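Local atomic coordinates of structural protein VP1 (Trichodysplasia spinulosa-associated polyomavirus, PDB entry 4U60), a protein that forms the pentameric building block of the viral coat and binds sialylated glycans such as the GM1 oligosaccharide. Residues Pro66-Leu78 / Cys237-Ile249. Sequence-based numbering, arbitrary orientation.
Sequences PTYSTARINLPML and CKGDGLYVSCCDI
R72 lies across the ring of Y243, a non-hydrogen-bonded neighbour on the antiparallel strand. CG stands anti to the backbone N (chi1 176°), and the chain runs extended to NE. R72 CB is 4.0 Å from Y243 CE2. R72 CG sits over the ring face, offset toward the rim, in a CH-pi contact 4.1 Å from the Y243 ring centroid. R72 CD passes 3.6 Å from Y243 OH, and R72 NE 3.2 Å from the same oxygen. The guanidinium stands nearly perpendicular to the ring (89°). One of its faces rests on G241 CA, 3.4 Å from R72 NH2. At its edge, R72 NH2 is 3.1 Å from G239 O.

Paired backbone bonds join the strands at S69/C246, A71/V244 and I73/L242. L75 N adds a bond to D240 O. On the face with R72, T70 OG1 and S245 OG share a hydrogen bond of 2.9 Å. A71, I73, L242 and V244 line the other face. Beyond the strand, L75 reaches I25, L242 and C237, with L75 CD1 3.6 Å from C237 CB.

The pairing thus sets a largely apolar face, turned to strands 12-29 and 260-279 of the jelly roll, against one where water 1 ties R72 NH2 to K238 O, in the turn before the strand, and to Y243 OH.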
ATOM      1  N   PRO C  66      10.160  18.681 -18.506  1.00 12.97           N
ATOM      2  CA  PRO C  66      11.144  18.436 -17.461  0.50 12.54           C
ATOM      3  C   PRO C  66      12.414  17.739 -17.949  1.00 12.38           C
ATOM      4  O   PRO C  66      12.352  16.898 -18.855  1.00 12.03           O
ATOM      5  CB  PRO C  66      10.385  17.547 -16.482  0.50 12.22           C
ATOM      6  CG  PRO C  66       8.958  17.942 -16.664  0.50 12.49           C
ATOM      7  CD  PRO C  66       8.810  18.259 -18.111  0.50 12.85           C
ATOM      8  N   THR C  67      13.544  18.081 -17.323  1.00 11.72           N
ATOM      9  CA  THR C  67      14.830  17.487 -17.644  1.00 11.73           C
ATOM     10  C   THR C  67      15.486  16.987 -16.361  1.00 11.59           C
ATOM     11  O   THR C  67      15.037  17.310 -15.249  1.00 11.90           O
ATOM     12  CB  THR C  67      15.765  18.486 -18.346  1.00 12.20           C
ATOM     13  OG1 THR C  67      15.823  19.699 -17.595  1.00 12.38           O
ATOM     14  CG2 THR C  67      15.269  18.786 -19.746  1.00 12.64           C
ATOM     15  N   TYR C  68      16.505  16.162 -16.506  1.00 11.81           N
ATOM     16  CA  TYR C  68      17.280  15.704 -15.344  1.00 11.75           C
ATOM     17  C   TYR C  68      18.124  16.814 -14.744  1.00 12.00           C
ATOM     18  O   TYR C  68      18.717  17.651 -15.458  1.00 12.77           O
ATOM     19  CB  TYR C  68      18.167  14.517 -15.693  1.00 12.33           C
ATOM     20  CG  TYR C  68      17.394  13.264 -16.051  1.00 12.35           C
ATOM     21  CD1 TYR C  68      16.800  12.507 -15.055  1.00 12.22           C
ATOM     22  CD2 TYR C  68      17.220  12.868 -17.367  1.00 12.77           C
ATOM     23  CE1 TYR C  68      16.099  11.351 -15.356  1.00 12.66           C
ATOM     24  CE2 TYR C  68      16.508  11.730 -17.688  1.00 12.98           C
ATOM     25  CZ  TYR C  68      15.928  10.981 -16.670  1.00 12.91           C
ATOM     26  OH  TYR C  68      15.207   9.843 -16.965  1.00 13.84           O
ATOM     27  N   SER C  69      18.171  16.842 -13.411  1.00 11.73           N
ATOM     28  CA  SER C  69      19.175  17.604 -12.708  1.00 12.13           C
ATOM     29  C   SER C  69      20.433  16.760 -12.590  1.00 12.24           C
ATOM     30  O   SER C  69      20.358  15.555 -12.387  1.00 12.52           O
ATOM     31  CB  SER C  69      18.686  17.949 -11.312  1.00 11.91           C
ATOM     32  OG  SER C  69      17.488  18.717 -11.375  1.00 11.98           O
ATOM     33  N   THR C  70      21.597  17.388 -12.659  1.00 12.90           N
ATOM     34  CA  THR C  70      22.840  16.659 -12.488  1.00 13.38           C
ATOM     35  C   THR C  70      23.996  17.600 -12.136  1.00 14.02           C
ATOM     36  O   THR C  70      23.993  18.791 -12.463  1.00 14.40           O
ATOM     37  CB  THR C  70      23.189  15.826 -13.744  1.00 13.61           C
ATOM     38  OG1 THR C  70      24.197  14.851 -13.430  1.00 14.10           O
ATOM     39  CG2 THR C  70      23.673  16.703 -14.888  1.00 14.63           C
ATOM     40  N   ALA C  71      24.968  17.032 -11.441  1.00 14.37           N
ATOM     41  CA  ALA C  71      26.213  17.735 -11.114  1.00 15.37           C
ATOM     42  C   ALA C  71      27.352  16.745 -11.018  1.00 15.90           C
ATOM     43  O   ALA C  71      27.152  15.568 -10.659  1.00 15.45           O
ATOM     44  CB  ALA C  71      26.093  18.476  -9.786  1.00 15.54           C
ATOM     45  N   ARG C  72      28.543  17.220 -11.366  1.00 16.94           N
ATOM     46  CA  ARG C  72      29.782  16.534 -11.082  1.00 17.67           C
ATOM     47  C   ARG C  72      30.438  17.301  -9.956  1.00 18.23           C
ATOM     48  O   ARG C  72      30.687  18.509 -10.087  1.00 19.38           O
ATOM     49  CB  ARG C  72      30.711  16.535 -12.291  1.00 19.01           C
ATOM     50  CG  ARG C  72      32.060  15.905 -12.014  1.00 20.21           C
ATOM     51  CD  ARG C  72      33.023  16.129 -13.177  1.00 21.86           C
ATOM     52  NE  ARG C  72      34.278  15.433 -12.951  1.00 23.18           N
ATOM     53  CZ  ARG C  72      35.242  15.862 -12.150  1.00 24.50           C
ATOM     54  NH1 ARG C  72      35.119  17.017 -11.494  1.00 25.78           N
ATOM     55  NH2 ARG C  72      36.355  15.137 -12.019  1.00 25.32           N
ATOM     56  N   ILE C  73      30.738  16.609  -8.864  1.00 18.02           N
ATOM     57  CA  ILE C  73      31.418  17.235  -7.735  1.00 19.41           C
ATOM     58  C   ILE C  73      32.887  16.820  -7.735  1.00 20.43           C
ATOM     59  O   ILE C  73      33.210  15.640  -7.817  1.00 19.93           O
ATOM     60  CB  ILE C  73      30.789  16.827  -6.382  1.00 19.19           C
ATOM     61  CG1 ILE C  73      29.285  17.120  -6.347  1.00 18.80           C
ATOM     62  CG2 ILE C  73      31.519  17.502  -5.226  1.00 20.26           C
ATOM     63  CD1 ILE C  73      28.861  18.536  -6.595  1.00 20.10           C
ATOM     64  N   ASN C  74      33.764  17.810  -7.626  1.00 22.32           N
ATOM     65  CA  ASN C  74      35.196  17.579  -7.541  1.00 24.37           C
ATOM     66  C   ASN C  74      35.575  17.087  -6.174  1.00 24.05           C
ATOM     67  O   ASN C  74      35.291  17.758  -5.181  1.00 25.13           O
ATOM     68  CB  ASN C  74      35.952  18.879  -7.775  1.00 27.18           C
ATOM     69  CG  ASN C  74      35.835  19.347  -9.191  1.00 29.06           C
ATOM     70  OD1 ASN C  74      36.218  18.621 -10.115  1.00 31.39           O
ATOM     71  ND2 ASN C  74      35.298  20.540  -9.386  1.00 30.40           N
ATOM     72  N   LEU C  75      36.225  15.939  -6.122  1.00 22.99           N
ATOM     73  CA  LEU C  75      36.671  15.361  -4.878  1.00 23.01           C
ATOM     74  C   LEU C  75      38.133  15.709  -4.638  1.00 24.39           C
ATOM     75  O   LEU C  75      38.860  16.083  -5.572  1.00 24.79           O
ATOM     76  CB  LEU C  75      36.501  13.853  -4.905  1.00 22.27           C
ATOM     77  CG  LEU C  75      35.063  13.382  -5.152  1.00 20.93           C
ATOM     78  CD1 LEU C  75      35.036  11.871  -5.310  1.00 20.37           C
ATOM     79  CD2 LEU C  75      34.117  13.840  -4.060  1.00 20.58           C
ATOM     80  N   PRO C  76      38.582  15.572  -3.387  1.00 24.75           N
ATOM     81  CA  PRO C  76      39.973  15.868  -3.099  1.00 26.64           C
ATOM     82  C   PRO C  76      40.916  15.011  -3.939  1.00 27.49           C
ATOM     83  O   PRO C  76      40.723  13.792  -4.038  1.00 25.94           O
ATOM     84  CB  PRO C  76      40.097  15.509  -1.624  1.00 26.61           C
ATOM     85  CG  PRO C  76      38.735  15.729  -1.078  1.00 25.41           C
ATOM     86  CD  PRO C  76      37.826  15.252  -2.167  1.00 24.14           C
ATOM     87  N   MET C  77      41.899  15.658  -4.550  1.00 29.60           N
ATOM     88  CA  MET C  77      42.815  14.974  -5.433  1.00 31.38           C
ATOM     89  C   MET C  77      43.674  13.990  -4.639  1.00 31.25           C
ATOM     90  O   MET C  77      44.300  14.369  -3.652  1.00 31.62           O
ATOM     91  CB  MET C  77      43.698  15.984  -6.150  1.00 35.29           C
ATOM     92  CG  MET C  77      44.348  15.434  -7.399  1.00 37.86           C
ATOM     93  SD  MET C  77      46.042  15.945  -7.433  1.00 45.12           S
ATOM     94  CE  MET C  77      46.755  14.881  -6.180  1.00 43.61           C
ATOM     95  N   LEU C  78      43.727  12.744  -5.106  1.00 30.17           N
ATOM     96  CA  LEU C  78      44.375  11.638  -4.388  1.00 30.31           C
ATOM     97  C   LEU C  78      45.776  11.251  -4.883  1.00 31.97           C
ATOM     98  O   LEU C  78      46.618  10.822  -4.088  1.00 32.77           O
ATOM     99  CB  LEU C  78      43.484  10.394  -4.490  1.00 28.92           C
ATOM    100  CG  LEU C  78      42.152  10.461  -3.751  1.00 27.57           C
ATOM    101  CD1 LEU C  78      41.258   9.283  -4.115  1.00 26.59           C
ATOM    102  CD2 LEU C  78      42.400  10.528  -2.253  1.00 27.83           C
ATOM    103  N   CYS C 237      35.146   6.685  -8.047  1.00 17.59           N
ATOM    104  CA  CYS C 237      35.068   7.998  -8.656  1.00 17.56           C
ATOM    105  C   CYS C 237      36.232   8.293  -9.590  1.00 18.46           C
ATOM    106  O   CYS C 237      37.321   8.727  -9.162  1.00 18.96           O
ATOM    107  CB  CYS C 237      34.956   9.054  -7.552  1.00 17.59           C
ATOM    108  SG  CYS C 237      33.377   8.894  -6.677  1.00 17.45           S
ATOM    109  N   LYS C 238      35.979   8.052 -10.873  1.00 18.75           N
ATOM    110  CA  LYS C 238      36.984   8.200 -11.910  1.00 20.12           C
ATOM    111  C   LYS C 238      37.377   9.660 -12.060  1.00 20.47           C
ATOM    112  O   LYS C 238      36.514  10.550 -12.089  1.00 20.38           O
ATOM    113  CB  LYS C 238      36.453   7.634 -13.218  1.00 20.08           C
ATOM    114  CG  LYS C 238      36.258   6.123 -13.173  1.00 20.59           C
ATOM    115  CD  LYS C 238      35.613   5.600 -14.446  1.00 20.85           C
ATOM    116  CE  LYS C 238      35.487   4.077 -14.411  1.00 21.53           C
ATOM    117  NZ  LYS C 238      34.850   3.528 -15.637  1.00 22.15           N
ATOM    118  N   GLY C 239      38.678   9.903 -12.109  1.00 21.34           N
ATOM    119  CA  GLY C 239      39.205  11.264 -12.169  1.00 22.04           C
ATOM    120  C   GLY C 239      38.799  12.131 -10.992  1.00 21.98           C
ATOM    121  O   GLY C 239      38.710  13.354 -11.122  1.00 22.56           O
ATOM    122  N   ASP C 240      38.554  11.505  -9.840  1.00 21.54           N
ATOM    123  CA  ASP C 240      38.099  12.211  -8.632  1.00 21.22           C
ATOM    124  C   ASP C 240      36.837  13.049  -8.856  1.00 20.00           C
ATOM    125  O   ASP C 240      36.696  14.132  -8.289  1.00 20.49           O
ATOM    126  CB  ASP C 240      39.243  13.085  -8.086  1.00 22.25           C
ATOM    127  CG  ASP C 240      40.487  12.284  -7.777  1.00 23.66           C
ATOM    128  OD1 ASP C 240      40.364  11.070  -7.466  1.00 23.57           O
ATOM    129  OD2 ASP C 240      41.611  12.852  -7.875  1.00 24.69           O
ATOM    130  N   GLY C 241      35.881  12.516  -9.616  1.00 18.84           N
ATOM    131  CA  GLY C 241      34.596  13.185  -9.827  1.00 18.12           C
ATOM    132  C   GLY C 241      33.483  12.305  -9.310  1.00 17.00           C
ATOM    133  O   GLY C 241      33.466  11.107  -9.588  1.00 17.21           O
ATOM    134  N   LEU C 242      32.564  12.902  -8.571  1.00 16.40           N
ATOM    135  CA  LEU C 242      31.362  12.219  -8.071  1.00 15.67           C
ATOM    136  C   LEU C 242      30.189  12.769  -8.846  1.00 15.22           C
ATOM    137  O   LEU C 242      30.004  13.982  -8.932  1.00 15.63           O
ATOM    138  CB  LEU C 242      31.192  12.526  -6.589  1.00 15.68           C
ATOM    139  CG  LEU C 242      29.924  12.037  -5.897  1.00 15.09           C
ATOM    140  CD1 LEU C 242      29.863  10.520  -5.928  1.00 14.73           C
ATOM    141  CD2 LEU C 242      29.900  12.571  -4.472  1.00 15.51           C
ATOM    142  N   TYR C 243      29.353  11.875  -9.357  1.00 14.72           N
ATOM    143  CA  TYR C 243      28.246  12.275 -10.209  0.50 14.00           C
ATOM    144  C   TYR C 243      26.924  11.989  -9.520  1.00 13.68           C
ATOM    145  O   TYR C 243      26.672  10.853  -9.110  1.00 13.77           O
ATOM    146  CB  TYR C 243      28.369  11.541 -11.548  0.50 13.81           C
ATOM    147  CG  TYR C 243      29.682  11.841 -12.263  0.50 14.41           C
ATOM    148  CD1 TYR C 243      30.884  11.309 -11.819  0.50 14.84           C
ATOM    149  CD2 TYR C 243      29.704  12.672 -13.364  0.50 14.46           C
ATOM    150  CE1 TYR C 243      32.068  11.589 -12.467  0.50 15.40           C
ATOM    151  CE2 TYR C 243      30.877  12.961 -14.021  0.50 15.04           C
ATOM    152  CZ  TYR C 243      32.053  12.409 -13.571  0.50 15.56           C
ATOM    153  OH  TYR C 243      33.198  12.705 -14.245  0.50 16.15           O
ATOM    154  N   VAL C 244      26.101  13.030  -9.419  1.00 13.37           N
ATOM    155  CA  VAL C 244      24.814  12.959  -8.737  1.00 13.33           C
ATOM    156  C   VAL C 244      23.754  13.471  -9.688  1.00 12.93           C
ATOM    157  O   VAL C 244      23.928  14.530 -10.302  1.00 12.70           O
ATOM    158  CB  VAL C 244      24.835  13.809  -7.452  1.00 14.49           C
ATOM    159  CG1 VAL C 244      23.517  13.705  -6.723  1.00 14.39           C
ATOM    160  CG2 VAL C 244      25.994  13.375  -6.559  1.00 15.27           C
ATOM    161  N   SER C 245      22.645  12.729  -9.785  1.00 11.87           N
ATOM    162  CA  SER C 245      21.596  13.081 -10.731  1.00 11.55           C
ATOM    163  C   SER C 245      20.244  12.813 -10.117  1.00 11.21           C
ATOM    164  O   SER C 245      20.126  11.914  -9.288  1.00 11.21           O
ATOM    165  CB  SER C 245      21.728  12.258 -12.017  1.00 11.65           C
ATOM    166  OG  SER C 245      23.057  12.326 -12.548  1.00 12.44           O
ATOM    167  N   CYS C 246      19.225  13.533 -10.564  1.00 11.10           N
ATOM    168  CA  CYS C 246      17.888  13.305 -10.014  1.00 10.71           C
ATOM    169  C   CYS C 246      16.790  13.973 -10.811  1.00 10.66           C
ATOM    170  O   CYS C 246      17.061  14.773 -11.714  1.00 10.65           O
ATOM    171  CB  CYS C 246      17.817  13.750  -8.548  1.00 11.16           C
ATOM    172  SG  CYS C 246      18.076  15.516  -8.268  1.00 12.72           S
ATOM    173  N   CYS C 247      15.547  13.612 -10.477  1.00 10.66           N
ATOM    174  CA  CYS C 247      14.380  14.321 -10.960  1.00 10.78           C
ATOM    175  C   CYS C 247      13.267  14.040  -9.966  1.00 10.50           C
ATOM    176  O   CYS C 247      13.063  12.895  -9.579  1.00 10.83           O
ATOM    177  CB  CYS C 247      13.986  13.878 -12.362  1.00 11.00           C
ATOM    178  SG  CYS C 247      12.639  14.849 -13.077  1.00 12.10           S
ATOM    179  N   ASP C 248      12.565  15.081  -9.543  1.00 10.43           N
ATOM    180  CA  ASP C 248      11.463  14.940  -8.585  1.00 10.15           C
ATOM    181  C   ASP C 248      10.249  15.772  -8.973  1.00 10.18           C
ATOM    182  O   ASP C 248      10.091  16.914  -8.552  1.00 11.45           O
ATOM    183  CB  ASP C 248      11.949  15.295  -7.174  1.00 10.17           C
ATOM    184  CG  ASP C 248      12.938  14.291  -6.639  1.00 10.54           C
ATOM    185  OD1 ASP C 248      12.469  13.197  -6.199  1.00 10.40           O
ATOM    186  OD2 ASP C 248      14.164  14.550  -6.706  1.00 11.01           O
ATOM    187  N   ILE C 249       9.376  15.171  -9.770  1.00  9.51           N
ATOM    188  CA  ILE C 249       8.122  15.802 -10.174  1.00  9.69           C
ATOM    189  C   ILE C 249       7.062  15.416  -9.148  1.00  9.48           C
ATOM    190  O   ILE C 249       6.904  14.228  -8.843  1.00  9.48           O
ATOM    191  CB  ILE C 249       7.688  15.264 -11.542  1.00  9.60           C
ATOM    192  CG1 ILE C 249       8.717  15.692 -12.599  1.00 10.00           C
ATOM    193  CG2 ILE C 249       6.273  15.695 -11.881  1.00 10.01           C
ATOM    194  CD1 ILE C 249       8.595  14.982 -13.928  1.00 10.06           C
TER
HETATM  195  O   HOH W   1      35.934  12.889 -13.432  1.00 26.83           O
HETATM  196  O   HOH W   2      44.073  11.974  -8.467  1.00 24.44           O